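Local coordinates for protein probable Thioesterase (PDB 3HM0) that probably hydrolyses thioesters, such as acyl-CoA substrates, as a member of the hotdog-fold thioesterase superfamily, at residues Arg67-Phe70 with Leu71-Thr74. Numbering follows the deposited sequence.
Sequences RSEF and LRDT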
ATOM      1  N   ARG A  67       2.477   5.622 -16.436  1.00 29.80           N
ATOM      2  CA  ARG A  67       3.027   6.960 -16.571  1.00 29.95           C
ATOM      3  C   ARG A  67       4.532   6.951 -16.404  1.00 30.63           C
ATOM      4  O   ARG A  67       5.223   7.518 -17.224  1.00 32.09           O
ATOM      5  CB  ARG A  67       2.403   7.938 -15.564  1.00 29.26           C
ATOM      6  CG  ARG A  67       0.882   7.992 -15.644  1.00 29.47           C
ATOM      7  CD  ARG A  67       0.292   9.229 -15.005  1.00 28.54           C
ATOM      8  NE  ARG A  67       0.565   9.284 -13.577  1.00 27.55           N
ATOM      9  CZ  ARG A  67      -0.188   8.700 -12.655  1.00 28.55           C
ATOM     10  NH1 ARG A  67      -1.269   8.027 -13.008  1.00 26.65           N
ATOM     11  NH2 ARG A  67       0.144   8.786 -11.365  1.00 31.81           N
ATOM     12  N   SER A  68       5.045   6.319 -15.352  1.00 30.92           N
ATOM     13  CA  SER A  68       6.492   6.229 -15.134  1.00 31.37           C
ATOM     14  C   SER A  68       7.234   5.572 -16.301  1.00 32.13           C
ATOM     15  O   SER A  68       8.361   5.951 -16.604  1.00 32.58           O
ATOM     16  CB  SER A  68       6.808   5.445 -13.862  1.00 30.92           C
ATOM     17  OG  SER A  68       6.490   6.166 -12.703  1.00 29.66           O
ATOM     18  N   GLU A  69       6.606   4.580 -16.924  1.00 33.07           N
ATOM     19  CA  GLU A  69       7.233   3.841 -18.003  1.00 34.90           C
ATOM     20  C   GLU A  69       7.207   4.662 -19.281  1.00 36.58           C
ATOM     21  O   GLU A  69       8.077   4.508 -20.149  1.00 36.98           O
ATOM     22  CB  GLU A  69       6.571   2.472 -18.235  1.00 34.48           C
ATOM     23  CG  GLU A  69       6.758   1.446 -17.106  1.00 33.59           C
ATOM     24  CD  GLU A  69       8.206   1.030 -16.860  1.00 32.83           C
ATOM     25  OE1 GLU A  69       9.075   1.347 -17.688  1.00 33.42           O
ATOM     26  OE2 GLU A  69       8.486   0.383 -15.827  1.00 31.84           O
ATOM     27  N   PHE A  70       6.197   5.523 -19.392  1.00 38.02           N
ATOM     28  CA  PHE A  70       6.109   6.500 -20.464  1.00 39.32           C
ATOM     29  C   PHE A  70       7.293   7.450 -20.305  1.00 40.48           C
ATOM     30  O   PHE A  70       8.075   7.632 -21.237  1.00 40.47           O
ATOM     31  CB  PHE A  70       4.782   7.254 -20.350  1.00 39.36           C
ATOM     32  CG  PHE A  70       4.496   8.184 -21.488  1.00 39.33           C
ATOM     33  CD1 PHE A  70       3.656   7.788 -22.527  1.00 40.09           C
ATOM     34  CD2 PHE A  70       5.027   9.467 -21.508  1.00 39.74           C
ATOM     35  CE1 PHE A  70       3.360   8.651 -23.587  1.00 39.29           C
ATOM     36  CE2 PHE A  70       4.747  10.334 -22.562  1.00 40.31           C
ATOM     37  CZ  PHE A  70       3.907   9.920 -23.608  1.00 39.81           C
ATOM     38  N   LEU A  71       7.442   8.010 -19.106  1.00 41.64           N
ATOM     39  CA  LEU A  71       8.481   8.987 -18.827  1.00 43.34           C
ATOM     40  C   LEU A  71       9.877   8.431 -19.085  1.00 44.40           C
ATOM     41  O   LEU A  71      10.723   9.116 -19.629  1.00 44.59           O
ATOM     42  CB  LEU A  71       8.349   9.519 -17.393  1.00 43.30           C
ATOM     43  CG  LEU A  71       7.042  10.276 -17.079  1.00 44.30           C
ATOM     44  CD1 LEU A  71       6.797  10.434 -15.551  1.00 44.28           C
ATOM     45  CD2 LEU A  71       6.931  11.626 -17.823  1.00 42.69           C
ATOM     46  N   ARG A  72      10.105   7.177 -18.717  1.00 46.03           N
ATOM     47  CA  ARG A  72      11.397   6.547 -18.929  1.00 47.37           C
ATOM     48  C   ARG A  72      11.611   6.221 -20.419  1.00 48.68           C
ATOM     49  O   ARG A  72      12.750   6.237 -20.907  1.00 49.26           O
ATOM     50  CB  ARG A  72      11.517   5.316 -18.008  1.00 47.48           C
ATOM     51  CG  ARG A  72      12.432   4.165 -18.464  1.00 46.66           C
ATOM     52  CD  ARG A  72      12.740   3.143 -17.340  1.00 44.71           C
ATOM     53  NE  ARG A  72      11.561   2.686 -16.608  1.00 42.18           N
ATOM     54  CZ  ARG A  72      11.345   2.915 -15.310  1.00 42.51           C
ATOM     55  NH1 ARG A  72      10.232   2.474 -14.733  1.00 41.46           N
ATOM     56  NH2 ARG A  72      12.230   3.588 -14.584  1.00 42.02           N
ATOM     57  N   ASP A  73      10.514   5.951 -21.139  1.00 49.66           N
ATOM     58  CA  ASP A  73      10.555   5.613 -22.573  1.00 50.11           C
ATOM     59  C   ASP A  73      11.158   6.745 -23.386  1.00 50.95           C
ATOM     60  O   ASP A  73      11.471   6.573 -24.576  1.00 51.08           O
ATOM     61  CB  ASP A  73       9.146   5.357 -23.122  1.00 50.17           C
ATOM     62  CG  ASP A  73       8.654   3.938 -22.883  1.00 50.12           C
ATOM     63  OD1 ASP A  73       9.479   3.028 -22.698  1.00 50.38           O
ATOM     64  OD2 ASP A  73       7.425   3.735 -22.883  1.00 50.01           O
ATOM     65  N   THR A  74      11.276   7.909 -22.739  1.00 51.27           N
ATOM     66  CA  THR A  74      11.676   9.138 -23.401  1.00 51.29           C
ATOM     67  C   THR A  74      12.995   9.634 -22.820  1.00 51.38           C
ATOM     68  O   THR A  74      13.916   9.949 -23.568  1.00 51.89           O
ATOM     69  CB  THR A  74      10.584  10.258 -23.295  1.00 51.26           C
ATOM     70  OG1 THR A  74      10.522  10.743 -21.953  1.00 51.29           O
ATOM     71  CG2 THR A  74       9.196   9.766 -23.731  1.00 50.66           C
TER
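R67 accepts an i to i+4 helix bond at its carbonyl O from L71 N (3.0 Å). The long side chain of R67 suits a place between helix and sheet, touching V94 and M127 while NH1 hydrogen-bonds to Q129 OE1; L71, being apolar, packs its side chain on F92 of strand 90-101. S68 receives R72 N at its O, 3.0 Å away. This is the C-terminal part of helix 58-72, which lies against the antiparallel sheet as the central helix of a hotdog fold. At E69 a side-on salt bridge forms, since opposite charges three residues apart fall on one face of the helix: R72 NE meets E69 OE1 at 3.0 Å and R72 NH1 meets E69 OE2 at 2.9 Å. R72 bends at chi3 (48°), bringing its guanidinium alongside the carboxylate. Both acceptors are met from above the carboxylate plane, the two planes lying 57° apart. Y44 OH of the second subunit hydrogen-bonds to E69 OE2, D108 of that subunit forms a salt bridge with R72 NH2, and S68 is small enough to sit against the same Y44. F70, with CG anti to its own N (chi1 -173°), sends out a flat, apolar ring suited to meeting the H37 ring and M127. T74 OG1 donates to L71 O (2.8 Å).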